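PDB 2P7I: methyltransferase from Pectobacterium atrosepticum SCRI1043, which probably transfers a methyl group from S-adenosylmethionine to an acceptor that has not been identified. Local coordinates for residues Ala36-Phe41 with Gln61-Asp66; Gly54-Arg59 with Asn106-His111; Asn45-Gly50 with Asp128-Glu133. All blocks are in the same frame, centred on the assembly; numbering follows the deposited sequence.

Contact 1 (Ala36-Phe41 with Gln61-Asp66); sequences AFTPFF and QEHFND
The ring of Phe-41 is covered on both faces: Phe-64 points its edge into one, while the carbonyl oxygen Phe-37 O lies above the other, offset toward the rim. With His-63 these rings form an aromatic cluster beside the Rossmann-like sheet, joining the C-terminal end region of helix 24-37 to the loop between helix 55-60 and strand 67-71. The pair Phe-41 and Phe-64 is T-shaped, with planes at 87° and centroids 4.9 Å apart. Phe-64 CE2 stands 3.6 Å above the Phe-41 plane, over the ring centre, so that its C-H edge meets the pi cloud, a favourable C-H to pi contact. Phenylalanine suits both places, since it offers a face or an edge without a polar group to satisfy. His-63 joins from the more exposed side: Phe-41 CE2 lies over a face of the imidazole, 3.9 Å from His-63 CD2, and the two planes are inclined at 51°, neither stacked nor edge-to-face. An imidazole can pack through its carbons while its nitrogens can be solvated, which fits an exposed residue. Phe-41 also meets the ring of Phe-138, of strand 135-142, whereas Phe-40 packs against Phe-40 of the second subunit, so the segment 36-41 also serves the subunit interface. Beside the cluster, Thr-38 carries OG1 next to its own backbone N (chi1 -68°), from where it hydrogen-bonds back to Val-34 O; His-63 NE2 merely packs against this hydroxyl, with 3.6 Å between Thr-38 OG1 and His-63 NE2.

Contact 2 (Gly54-Arg59 with Asn106-His111); sequences GDFTSR and NIVLTH
Phe-56, which reaches across to Val-108, stands on a first helical turn that also carries the bond from Ser-58 OG to Asp-55 O, 3.0 Å long. The serine hydroxyl curls back onto its own helix and approaches from above the carbonyl plane, 44° out of it. Serine is short enough to do this while facing partly outward. On the inward side, helix 55-60 follows the glycine-rich turn after strand 46-49 and lies against strand 104-110, as expected in the Rossmann-like fold of class I methyltransferases. Phe-56 carries the contact alone on the helix side. Its CG lies anti to the backbone N (chi1 -163°), which sends the ring out over the sheet, where Phe-56 CE2 comes 3.9 Å from Val-108 CG1. Valine fits a central strand here, being branched at CB and wholly apolar. Two residues on, Thr-110 faces the same way; of its two conformers one, so not certainly, puts OG1 over a face of the Phe-56 ring, 4.1 Å from Phe-56 CD2. The ring of His-30 meets Phe-56 edge-to-face, and Val-34 of helix 24-37 also packs on it. The side chain of Thr-110 is close to a bound Tris molecule, probably from the crystallisation liquor, though perhaps marking a pocket. The attraction across the segments is thus dispersion between ring and valine, with the threonine hydroxyl the one polar neighbour from this strand.

Contact 3 (Asn45-Gly50 with Asp128-Glu133); sequences NLLELG and DDWLAE
Leu-47, in the middle of strand 46-49, and Trp-130, at the end of helix 119-130, form the closest backbone approach, their CA atoms 8.7 Å apart. The helix finishes in a wider pi-type turn over 128-130, and Leu-131 is the first residue to leave helical angles, beginning the short strand 131-132. The helix end is layered on the sheet, and side chains fill the interval, in the Rossmann-like fold of this family. Leu-47 and Leu-49, two residues apart, project from one face of the strand toward the tryptophan. Leu-49 meets the six-membered ring: Trp-130 CZ3 is 4.0 Å from Leu-49 CD1 and equally far from Leu-49 CD2, so both methyls approach that corner obliquely, from the same side of the indole plane. Leu-47 packs nearer the root of the side chain, with Leu-47 CD2 4.2 Å from Trp-130 CB. With CG beside its backbone N (chi1 -62°), Trp-130 extends along the strand and serves both leucines. Leu-100 adds a further apolar neighbour. Between the leucines, Glu-48 points to the other side of the sheet, where its carboxylate bonds Thr-57 and the probably adventitious Tris. Tryptophan suits this place because one broad side chain spans two strand positions. The chemistry implies a joint held by apolar burial and shape, while the one charged side chain of the strand, Glu-48, makes its bonds on the reverse face.

Contacts 2 and 3 are buried and work on neighbouring strands of one sheet, 46-49 and 104-110, which are tied by the backbone bond from Val-108 N to Leu-47 O. They dress opposite faces: helix 55-60 covers one, the end of helix 119-130 the other. Contact 1 is only partly buried; it joins the end region of helix 24-37 to the loop before strand 67-71 and reaches the sheet through Phe-64, which packs on Leu-46, and through Phe-41, which touches Asn-106. The chemistry follows the place. Two phenylalanines and a histidine form the partly exposed cluster, a lone phenylalanine meets valine and threonine near the bound Tris, and tryptophan with leucines fills the layer under the opposite face.

Contact 1 (Ala36-Phe41 with Gln61-Asp66)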
ATOM      1  N   ALA B  36      -0.080  10.128  18.938  1.00 28.35           N
ATOM      2  CA  ALA B  36       0.870  10.194  17.828  1.00 29.34           C
ATOM      3  C   ALA B  36       2.015  11.170  18.117  1.00 27.98           C
ATOM      4  O   ALA B  36       3.157  10.941  17.737  1.00 28.26           O
ATOM      5  CB  ALA B  36       0.127  10.600  16.558  1.00 25.19           C
ATOM      6  N   PHE B  37       1.683  12.271  18.767  1.00 26.81           N
ATOM      7  CA  PHE B  37       2.670  13.327  19.054  1.00 27.03           C
ATOM      8  C   PHE B  37       3.600  12.992  20.222  1.00 26.12           C
ATOM      9  O   PHE B  37       4.743  13.437  20.264  1.00 28.25           O
ATOM     10  CB  PHE B  37       1.947  14.613  19.450  1.00 24.70           C
ATOM     11  CG  PHE B  37       1.117  15.258  18.364  1.00 25.24           C
ATOM     12  CD1 PHE B  37       1.111  14.805  17.054  1.00 27.73           C
ATOM     13  CD2 PHE B  37       0.351  16.387  18.677  1.00 28.32           C
ATOM     14  CE1 PHE B  37       0.355  15.434  16.076  1.00 27.66           C
ATOM     15  CE2 PHE B  37      -0.409  17.050  17.697  1.00 28.78           C
ATOM     16  CZ  PHE B  37      -0.428  16.563  16.409  1.00 23.95           C
ATOM     17  N   THR B  38       3.081  12.239  21.185  1.00 28.56           N
ATOM     18  CA  THR B  38       3.725  12.086  22.496  1.00 27.47           C
ATOM     19  C   THR B  38       5.199  11.670  22.456  1.00 26.55           C
ATOM     20  O   THR B  38       6.012  12.280  23.130  1.00 27.52           O
ATOM     21  CB  THR B  38       2.904  11.173  23.407  1.00 29.94           C
ATOM     22  OG1 THR B  38       1.682  11.851  23.738  1.00 30.69           O
ATOM     23  CG2 THR B  38       3.656  10.883  24.708  1.00 31.92           C
ATOM     24  N   PRO B  39       5.564  10.666  21.644  1.00 28.59           N
ATOM     25  CA  PRO B  39       6.958  10.261  21.613  1.00 29.22           C
ATOM     26  C   PRO B  39       7.937  11.333  21.096  1.00 31.51           C
ATOM     27  O   PRO B  39       9.147  11.221  21.314  1.00 30.52           O
ATOM     28  CB  PRO B  39       6.970   9.066  20.656  1.00 29.70           C
ATOM     29  CG  PRO B  39       5.578   8.706  20.434  1.00 32.74           C
ATOM     30  CD  PRO B  39       4.724   9.861  20.749  1.00 30.90           C
ATOM     31  N   PHE B  40       7.416  12.330  20.395  1.00 30.19           N
ATOM     32  CA  PHE B  40       8.240  13.355  19.772  1.00 27.94           C
ATOM     33  C   PHE B  40       8.318  14.667  20.528  1.00 28.31           C
ATOM     34  O   PHE B  40       9.148  15.520  20.174  1.00 28.38           O
ATOM     35  CB  PHE B  40       7.704  13.682  18.373  1.00 28.73           C
ATOM     36  CG  PHE B  40       7.647  12.505  17.447  1.00 29.51           C
ATOM     37  CD1 PHE B  40       8.817  11.869  17.074  1.00 32.28           C
ATOM     38  CD2 PHE B  40       6.431  12.051  16.917  1.00 29.42           C
ATOM     39  CE1 PHE B  40       8.802  10.801  16.185  1.00 38.10           C
ATOM     40  CE2 PHE B  40       6.399  10.991  16.041  1.00 34.98           C
ATOM     41  CZ  PHE B  40       7.579  10.362  15.669  1.00 39.00           C
ATOM     42  N   PHE B  41       7.453  14.863  21.520  1.00 28.81           N
ATOM     43  CA  PHE B  41       7.417  16.109  22.282  1.00 29.48           C
ATOM     44  C   PHE B  41       8.793  16.434  22.840  1.00 32.57           C
ATOM     45  O   PHE B  41       9.517  15.544  23.294  1.00 31.71           O
ATOM     46  CB  PHE B  41       6.428  16.047  23.436  1.00 28.43           C
ATOM     47  CG  PHE B  41       4.971  16.252  23.059  1.00 29.95           C
ATOM     48  CD1 PHE B  41       4.571  17.169  22.092  1.00 30.36           C
ATOM     49  CD2 PHE B  41       3.981  15.566  23.757  1.00 29.70           C
ATOM     50  CE1 PHE B  41       3.206  17.368  21.807  1.00 28.73           C
ATOM     51  CE2 PHE B  41       2.642  15.740  23.470  1.00 31.40           C
ATOM     52  CZ  PHE B  41       2.245  16.638  22.495  1.00 30.06           C
ATOM     53  N   GLN B  61      -2.769  20.367  27.621  1.00 33.93           N
ATOM     54  CA  GLN B  61      -2.518  20.760  29.010  1.00 37.46           C
ATOM     55  C   GLN B  61      -2.138  19.595  29.924  1.00 38.55           C
ATOM     56  O   GLN B  61      -1.489  19.797  30.957  1.00 39.05           O
ATOM     57  CB  GLN B  61      -3.734  21.477  29.591  1.00 36.64           C
ATOM     58  CG  GLN B  61      -3.885  22.896  29.094  1.00 42.00           C
ATOM     59  CD  GLN B  61      -4.954  23.656  29.856  1.00 43.83           C
ATOM     60  OE1 GLN B  61      -6.153  23.426  29.669  1.00 48.00           O
ATOM     61  NE2 GLN B  61      -4.523  24.567  30.722  1.00 40.00           N
ATOM     62  N   GLU B  62      -2.528  18.378  29.554  1.00 38.69           N
ATOM     63  CA  GLU B  62      -2.038  17.208  30.273  1.00 39.86           C
ATOM     64  C   GLU B  62      -0.537  17.006  30.054  1.00 39.27           C
ATOM     65  O   GLU B  62       0.089  16.272  30.804  1.00 39.63           O
ATOM     66  CB  GLU B  62      -2.808  15.944  29.881  1.00 40.02           C
ATOM     67  CG  GLU B  62      -4.309  16.028  30.130  1.00 49.39           C
ATOM     68  CD  GLU B  62      -4.645  16.568  31.518  1.00 62.32           C
ATOM     69  OE1 GLU B  62      -4.147  16.000  32.519  1.00 66.96           O
ATOM     70  OE2 GLU B  62      -5.391  17.573  31.606  1.00 71.50           O
ATOM     71  N   HIS B  63       0.052  17.662  29.056  1.00 36.23           N
ATOM     72  CA  HIS B  63       1.466  17.462  28.753  1.00 35.56           C
ATOM     73  C   HIS B  63       2.383  18.647  28.996  1.00 34.24           C
ATOM     74  O   HIS B  63       3.596  18.462  29.132  1.00 33.83           O
ATOM     75  CB  HIS B  63       1.607  17.013  27.296  1.00 35.68           C
ATOM     76  CG  HIS B  63       1.124  15.621  27.079  1.00 35.98           C
ATOM     77  ND1 HIS B  63      -0.212  15.319  26.925  1.00 38.96           N
ATOM     78  CD2 HIS B  63       1.787  14.445  27.056  1.00 35.18           C
ATOM     79  CE1 HIS B  63      -0.350  14.010  26.800  1.00 34.77           C
ATOM     80  NE2 HIS B  63       0.848  13.457  26.873  1.00 40.97           N
ATOM     81  N   PHE B  64       1.820  19.854  28.998  1.00 31.97           N
ATOM     82  CA  PHE B  64       2.597  21.075  29.069  1.00 33.55           C
ATOM     83  C   PHE B  64       1.870  22.032  29.998  1.00 33.63           C
ATOM     84  O   PHE B  64       0.673  22.187  29.877  1.00 33.34           O
ATOM     85  CB  PHE B  64       2.708  21.721  27.684  1.00 31.05           C
ATOM     86  CG  PHE B  64       3.543  20.950  26.733  1.00 32.67           C
ATOM     87  CD1 PHE B  64       4.907  21.139  26.693  1.00 30.92           C
ATOM     88  CD2 PHE B  64       2.967  20.046  25.866  1.00 32.29           C
ATOM     89  CE1 PHE B  64       5.684  20.418  25.816  1.00 35.31           C
ATOM     90  CE2 PHE B  64       3.744  19.329  24.990  1.00 31.70           C
ATOM     91  CZ  PHE B  64       5.097  19.520  24.971  1.00 31.91           C
ATOM     92  N   ASN B  65       2.605  22.671  30.894  1.00 35.35           N
ATOM     93  CA  ASN B  65       2.051  23.778  31.679  1.00 39.04           C
ATOM     94  C   ASN B  65       2.179  25.162  31.016  1.00 39.99           C
ATOM     95  O   ASN B  65       1.538  26.117  31.447  1.00 44.92           O
ATOM     96  CB  ASN B  65       2.692  23.824  33.080  1.00 41.66           C
ATOM     97  CG  ASN B  65       4.226  23.904  33.046  1.00 49.92           C
ATOM     98  OD1 ASN B  65       4.838  24.212  32.017  1.00 62.37           O
ATOM     99  ND2 ASN B  65       4.846  23.620  34.185  1.00 60.22           N
ATOM    100  N   ASP B  66       3.040  25.289  30.016  1.00 35.44           N
ATOM    101  CA  ASP B  66       3.284  26.585  29.407  1.00 32.99           C
ATOM    102  C   ASP B  66       2.912  26.495  27.953  1.00 30.59           C
ATOM    103  O   ASP B  66       3.709  26.045  27.139  1.00 30.19           O
ATOM    104  CB  ASP B  66       4.743  26.979  29.573  1.00 32.96           C
ATOM    105  CG  ASP B  66       5.056  28.340  28.999  1.00 36.73           C
ATOM    106  OD1 ASP B  66       4.137  29.006  28.447  1.00 40.73           O
ATOM    107  OD2 ASP B  66       6.239  28.754  29.115  1.00 39.09           O
TER

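Contact 2 (Gly54-Arg59 with Asn106-His111)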
ATOM      1  N   GLY B  54     -10.566  25.696  22.175  1.00 33.85           N
ATOM      2  CA  GLY B  54      -9.715  25.106  23.200  1.00 34.66           C
ATOM      3  C   GLY B  54      -9.934  23.617  23.423  1.00 35.12           C
ATOM      4  O   GLY B  54      -9.422  23.050  24.384  1.00 37.45           O
ATOM      5  N   ASP B  55     -10.666  22.969  22.527  1.00 36.52           N
ATOM      6  CA  ASP B  55     -10.911  21.533  22.659  1.00 38.41           C
ATOM      7  C   ASP B  55      -9.621  20.718  22.609  1.00 35.07           C
ATOM      8  O   ASP B  55      -9.451  19.763  23.363  1.00 35.14           O
ATOM      9  CB  ASP B  55     -11.870  21.040  21.575  1.00 41.51           C
ATOM     10  CG  ASP B  55     -13.268  21.633  21.720  1.00 45.22           C
ATOM     11  OD1 ASP B  55     -13.869  21.530  22.814  1.00 50.74           O
ATOM     12  OD2 ASP B  55     -13.748  22.226  20.731  1.00 55.49           O
ATOM     13  N   PHE B  56      -8.691  21.099  21.745  1.00 32.21           N
ATOM     14  CA  PHE B  56      -7.454  20.341  21.666  1.00 31.44           C
ATOM     15  C   PHE B  56      -6.501  20.796  22.765  1.00 30.95           C
ATOM     16  O   PHE B  56      -5.749  19.997  23.300  1.00 33.33           O
ATOM     17  CB  PHE B  56      -6.836  20.491  20.289  1.00 29.46           C
ATOM     18  CG  PHE B  56      -5.804  19.446  19.972  1.00 32.84           C
ATOM     19  CD1 PHE B  56      -6.159  18.108  19.870  1.00 33.56           C
ATOM     20  CD2 PHE B  56      -4.477  19.793  19.780  1.00 29.87           C
ATOM     21  CE1 PHE B  56      -5.196  17.126  19.598  1.00 32.34           C
ATOM     22  CE2 PHE B  56      -3.532  18.824  19.496  1.00 34.36           C
ATOM     23  CZ  PHE B  56      -3.896  17.491  19.402  1.00 36.31           C
ATOM     24  N   THR B  57      -6.544  22.074  23.123  1.00 33.99           N
ATOM     25  CA  THR B  57      -5.646  22.611  24.147  1.00 33.01           C
ATOM     26  C   THR B  57      -5.774  21.826  25.450  1.00 34.04           C
ATOM     27  O   THR B  57      -4.770  21.534  26.111  1.00 36.68           O
ATOM     28  CB  THR B  57      -5.952  24.081  24.459  1.00 33.38           C
ATOM     29  OG1 THR B  57      -6.353  24.750  23.264  1.00 32.09           O
ATOM     30  CG2 THR B  57      -4.729  24.766  25.089  1.00 33.46           C
ATOM     31  N   SER B  58      -7.000  21.475  25.801  1.00 33.64           N
ATOM     32  CA  SER B  58      -7.249  20.805  27.070  1.00 35.76           C
ATOM     33  C   SER B  58      -6.497  19.480  27.150  1.00 35.17           C
ATOM     34  O   SER B  58      -6.016  19.092  28.218  1.00 34.02           O
ATOM     35  CB  SER B  58      -8.740  20.602  27.297  1.00 35.93           C
ATOM     36  OG  SER B  58      -9.281  19.729  26.336  1.00 48.08           O
ATOM     37  N   ARG B  59      -6.344  18.805  26.011  1.00 35.79           N
ATOM     38  CA  ARG B  59      -5.572  17.575  25.980  1.00 34.01           C
ATOM     39  C   ARG B  59      -4.075  17.853  26.065  1.00 34.79           C
ATOM     40  O   ARG B  59      -3.322  17.108  26.698  1.00 35.02           O
ATOM     41  CB  ARG B  59      -5.899  16.798  24.714  1.00 35.98           C
ATOM     42  CG  ARG B  59      -7.343  16.401  24.676  1.00 34.26           C
ATOM     43  CD  ARG B  59      -7.613  15.523  23.532  1.00 36.59           C
ATOM     44  NE  ARG B  59      -9.016  15.111  23.496  1.00 36.69           N
ATOM     45  CZ  ARG B  59      -9.522  14.029  24.088  1.00 35.89           C
ATOM     46  NH1 ARG B  59      -8.766  13.182  24.782  1.00 46.27           N
ATOM     47  NH2 ARG B  59     -10.809  13.781  23.953  1.00 39.68           N
ATOM     48  N   ASN B 106       7.854  23.292  20.937  1.00 25.59           N
ATOM     49  CA  ASN B 106       6.847  22.466  20.282  1.00 25.45           C
ATOM     50  C   ASN B 106       5.826  23.405  19.653  1.00 28.71           C
ATOM     51  O   ASN B 106       5.319  24.313  20.323  1.00 29.05           O
ATOM     52  CB  ASN B 106       6.114  21.566  21.304  1.00 26.70           C
ATOM     53  CG  ASN B 106       7.053  20.627  22.058  1.00 29.78           C
ATOM     54  OD1 ASN B 106       7.323  19.501  21.613  1.00 30.06           O
ATOM     55  ND2 ASN B 106       7.538  21.083  23.218  1.00 26.01           N
ATOM     56  N   ILE B 107       5.518  23.199  18.373  1.00 26.68           N
ATOM     57  CA  ILE B 107       4.466  23.989  17.703  1.00 25.48           C
ATOM     58  C   ILE B 107       3.448  23.048  17.124  1.00 27.05           C
ATOM     59  O   ILE B 107       3.824  22.085  16.448  1.00 26.90           O
ATOM     60  CB  ILE B 107       5.046  24.943  16.626  1.00 26.39           C
ATOM     61  CG1 ILE B 107       6.034  25.913  17.305  1.00 26.67           C
ATOM     62  CG2 ILE B 107       3.888  25.697  15.918  1.00 21.90           C
ATOM     63  CD1 ILE B 107       6.734  26.909  16.351  1.00 25.50           C
ATOM     64  N   VAL B 108       2.175  23.273  17.431  1.00 26.73           N
ATOM     65  CA  VAL B 108       1.120  22.387  16.967  1.00 25.86           C
ATOM     66  C   VAL B 108       0.304  23.111  15.914  1.00 27.12           C
ATOM     67  O   VAL B 108      -0.189  24.210  16.163  1.00 27.46           O
ATOM     68  CB  VAL B 108       0.205  21.898  18.129  1.00 29.47           C
ATOM     69  CG1 VAL B 108      -1.060  21.202  17.563  1.00 26.05           C
ATOM     70  CG2 VAL B 108       0.979  20.969  19.067  1.00 31.83           C
ATOM     71  N   LEU B 109       0.225  22.505  14.713  1.00 25.69           N
ATOM     72  CA  LEU B 109      -0.642  23.016  13.637  1.00 26.83           C
ATOM     73  C   LEU B 109      -1.473  21.872  13.059  1.00 26.61           C
ATOM     74  O   LEU B 109      -1.065  21.183  12.106  1.00 25.55           O
ATOM     75  CB  LEU B 109       0.178  23.740  12.558  1.00 27.62           C
ATOM     76  CG  LEU B 109      -0.559  24.602  11.541  1.00 25.19           C
ATOM     77  CD1 LEU B 109      -1.180  25.916  12.119  1.00 23.76           C
ATOM     78  CD2 LEU B 109       0.374  24.897  10.327  1.00 25.14           C
ATOM     79  N   THR B 110      -2.600  21.613  13.720  1.00 27.97           N
ATOM     80  CA  THR B 110      -3.439  20.459  13.377  0.50 27.02           C
ATOM     81  C   THR B 110      -4.738  20.918  12.786  1.00 28.23           C
ATOM     82  O   THR B 110      -5.478  21.684  13.416  1.00 26.23           O
ATOM     83  CB  THR B 110      -3.737  19.507  14.573  0.50 28.82           C
ATOM     84  OG1 THR B 110      -4.282  20.229  15.693  0.50 28.47           O
ATOM     85  CG2 THR B 110      -2.477  18.790  14.986  0.50 28.40           C
ATOM     86  N   HIS B 111      -4.994  20.445  11.568  1.00 26.25           N
ATOM     87  CA  HIS B 111      -6.185  20.801  10.815  1.00 29.29           C
ATOM     88  C   HIS B 111      -6.419  22.292  10.718  1.00 27.50           C
ATOM     89  O   HIS B 111      -7.530  22.787  10.868  1.00 28.07           O
ATOM     90  CB  HIS B 111      -7.408  20.085  11.400  1.00 28.00           C
ATOM     91  CG  HIS B 111      -7.368  18.600  11.203  1.00 30.14           C
ATOM     92  ND1 HIS B 111      -8.501  17.845  11.026  1.00 34.36           N
ATOM     93  CD2 HIS B 111      -6.327  17.748  11.049  1.00 31.54           C
ATOM     94  CE1 HIS B 111      -8.164  16.579  10.846  1.00 37.38           C
ATOM     95  NE2 HIS B 111      -6.848  16.494  10.835  1.00 31.05           N
TER

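Contact 3 (Asn45-Gly50 with Asp128-Glu133)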
ATOM      1  N   ASN B  45       8.272  24.588  26.221  1.00 28.95           N
ATOM      2  CA  ASN B  45       6.941  25.159  26.039  1.00 28.21           C
ATOM      3  C   ASN B  45       6.268  24.697  24.733  1.00 27.51           C
ATOM      4  O   ASN B  45       6.875  24.033  23.917  1.00 31.00           O
ATOM      5  CB  ASN B  45       7.012  26.681  26.108  1.00 25.85           C
ATOM      6  CG  ASN B  45       7.850  27.269  25.000  1.00 33.05           C
ATOM      7  OD1 ASN B  45       8.352  26.542  24.136  1.00 31.31           O
ATOM      8  ND2 ASN B  45       7.967  28.583  24.981  1.00 31.95           N
ATOM      9  N   LEU B  46       5.012  25.065  24.565  1.00 29.79           N
ATOM     10  CA  LEU B  46       4.282  24.710  23.367  1.00 27.84           C
ATOM     11  C   LEU B  46       3.521  25.905  22.845  1.00 26.44           C
ATOM     12  O   LEU B  46       3.031  26.728  23.623  1.00 26.62           O
ATOM     13  CB  LEU B  46       3.328  23.550  23.656  1.00 29.60           C
ATOM     14  CG  LEU B  46       2.493  23.029  22.476  1.00 27.38           C
ATOM     15  CD1 LEU B  46       2.346  21.527  22.513  1.00 27.80           C
ATOM     16  CD2 LEU B  46       1.145  23.699  22.484  1.00 28.25           C
ATOM     17  N   LEU B  47       3.447  26.000  21.516  1.00 27.47           N
ATOM     18  CA  LEU B  47       2.630  26.969  20.819  1.00 26.06           C
ATOM     19  C   LEU B  47       1.554  26.215  20.023  1.00 25.45           C
ATOM     20  O   LEU B  47       1.880  25.335  19.227  1.00 27.61           O
ATOM     21  CB  LEU B  47       3.492  27.814  19.870  1.00 27.98           C
ATOM     22  CG  LEU B  47       2.804  28.816  18.933  1.00 25.62           C
ATOM     23  CD1 LEU B  47       2.112  29.986  19.636  1.00 25.65           C
ATOM     24  CD2 LEU B  47       3.853  29.359  17.897  1.00 27.96           C
ATOM     25  N   GLU B  48       0.286  26.562  20.235  1.00 26.65           N
ATOM     26  CA  GLU B  48      -0.842  25.971  19.501  1.00 26.94           C
ATOM     27  C   GLU B  48      -1.426  27.011  18.555  1.00 27.54           C
ATOM     28  O   GLU B  48      -2.044  27.999  18.984  1.00 27.65           O
ATOM     29  CB  GLU B  48      -1.918  25.410  20.433  1.00 25.44           C
ATOM     30  CG  GLU B  48      -3.094  24.804  19.664  1.00 28.12           C
ATOM     31  CD  GLU B  48      -4.257  24.328  20.529  1.00 33.79           C
ATOM     32  OE1 GLU B  48      -4.394  24.739  21.702  1.00 39.36           O
ATOM     33  OE2 GLU B  48      -5.075  23.561  19.980  1.00 27.18           O
ATOM     34  N   LEU B  49      -1.184  26.806  17.266  1.00 28.92           N
ATOM     35  CA  LEU B  49      -1.650  27.714  16.232  1.00 28.74           C
ATOM     36  C   LEU B  49      -3.034  27.296  15.781  1.00 29.03           C
ATOM     37  O   LEU B  49      -3.227  26.179  15.316  1.00 30.10           O
ATOM     38  CB  LEU B  49      -0.667  27.707  15.058  1.00 29.28           C
ATOM     39  CG  LEU B  49       0.693  28.323  15.395  1.00 28.35           C
ATOM     40  CD1 LEU B  49       1.706  28.076  14.289  1.00 26.86           C
ATOM     41  CD2 LEU B  49       0.495  29.816  15.677  1.00 28.03           C
ATOM     42  N   GLY B  50      -4.001  28.199  15.924  1.00 28.97           N
ATOM     43  CA  GLY B  50      -5.400  27.924  15.582  1.00 29.27           C
ATOM     44  C   GLY B  50      -6.105  27.153  16.669  1.00 30.54           C
ATOM     45  O   GLY B  50      -6.649  26.096  16.419  1.00 33.15           O
ATOM     46  N   ASP B 128      11.057  30.347  10.537  1.00 27.45           N
ATOM     47  CA  ASP B 128      11.985  31.448  10.680  1.00 27.91           C
ATOM     48  C   ASP B 128      11.821  32.264  11.951  1.00 27.44           C
ATOM     49  O   ASP B 128      12.786  32.825  12.467  1.00 26.58           O
ATOM     50  CB  ASP B 128      11.846  32.407   9.493  1.00 24.27           C
ATOM     51  CG  ASP B 128      12.312  31.815   8.183  1.00 28.08           C
ATOM     52  OD1 ASP B 128      12.726  30.653   8.131  1.00 35.51           O
ATOM     53  OD2 ASP B 128      12.252  32.545   7.194  1.00 30.13           O
ATOM     54  N   ASP B 129      10.590  32.395  12.422  1.00 26.25           N
ATOM     55  CA  ASP B 129      10.275  33.295  13.539  1.00 27.39           C
ATOM     56  C   ASP B 129       9.972  32.555  14.835  1.00 27.43           C
ATOM     57  O   ASP B 129      10.295  33.042  15.923  1.00 26.21           O
ATOM     58  CB  ASP B 129       9.065  34.114  13.170  1.00 25.78           C
ATOM     59  CG  ASP B 129       9.345  35.100  12.072  1.00 33.57           C
ATOM     60  OD1 ASP B 129      10.532  35.318  11.773  1.00 33.44           O
ATOM     61  OD2 ASP B 129       8.370  35.651  11.524  1.00 34.09           O
ATOM     62  N   TRP B 130       9.363  31.383  14.740  1.00 27.82           N
ATOM     63  CA  TRP B 130       8.753  30.790  15.929  1.00 26.12           C
ATOM     64  C   TRP B 130       9.386  29.527  16.482  1.00 26.72           C
ATOM     65  O   TRP B 130       9.362  29.356  17.692  1.00 25.30           O
ATOM     66  CB  TRP B 130       7.251  30.593  15.710  1.00 28.12           C
ATOM     67  CG  TRP B 130       6.516  31.891  15.467  1.00 26.37           C
ATOM     68  CD1 TRP B 130       6.852  33.121  15.913  1.00 31.61           C
ATOM     69  CD2 TRP B 130       5.303  32.041  14.724  1.00 24.62           C
ATOM     70  NE1 TRP B 130       5.914  34.047  15.502  1.00 28.47           N
ATOM     71  CE2 TRP B 130       4.944  33.399  14.783  1.00 28.30           C
ATOM     72  CE3 TRP B 130       4.453  31.142  14.067  1.00 28.63           C
ATOM     73  CZ2 TRP B 130       3.811  33.886  14.159  1.00 28.22           C
ATOM     74  CZ3 TRP B 130       3.322  31.612  13.472  1.00 27.15           C
ATOM     75  CH2 TRP B 130       2.998  32.983  13.530  1.00 26.01           C
ATOM     76  N   LEU B 131       9.967  28.660  15.654  1.00 26.15           N
ATOM     77  CA  LEU B 131      10.593  27.462  16.202  1.00 27.84           C
ATOM     78  C   LEU B 131      11.849  27.811  16.991  1.00 26.79           C
ATOM     79  O   LEU B 131      12.728  28.499  16.502  1.00 28.59           O
ATOM     80  CB  LEU B 131      10.977  26.448  15.118  1.00 26.31           C
ATOM     81  CG  LEU B 131       9.911  25.496  14.600  1.00 28.08           C
ATOM     82  CD1 LEU B 131      10.469  24.738  13.385  1.00 23.89           C
ATOM     83  CD2 LEU B 131       9.445  24.516  15.674  1.00 26.55           C
ATOM     84  N   ALA B 132      11.933  27.315  18.212  1.00 26.19           N
ATOM     85  CA  ALA B 132      13.170  27.389  18.954  1.00 25.80           C
ATOM     86  C   ALA B 132      14.221  26.507  18.296  1.00 29.43           C
ATOM     87  O   ALA B 132      13.916  25.646  17.483  1.00 29.49           O
ATOM     88  CB  ALA B 132      12.943  26.989  20.410  1.00 24.13           C
ATOM     89  N   GLU B 133      15.477  26.706  18.660  1.00 31.89           N
ATOM     90  CA  GLU B 133      16.493  25.744  18.258  1.00 32.53           C
ATOM     91  C   GLU B 133      16.147  24.401  18.887  1.00 31.91           C
ATOM     92  O   GLU B 133      15.845  24.314  20.097  1.00 32.97           O
ATOM     93  CB  GLU B 133      17.895  26.211  18.686  1.00 36.12           C
ATOM     94  CG  GLU B 133      18.332  27.557  18.018  1.00 38.05           C
ATOM     95  CD  GLU B 133      18.380  27.485  16.482  1.00 49.99           C
ATOM     96  OE1 GLU B 133      18.693  26.385  15.958  1.00 59.35           O
ATOM     97  OE2 GLU B 133      18.119  28.517  15.803  1.00 52.14           O
TER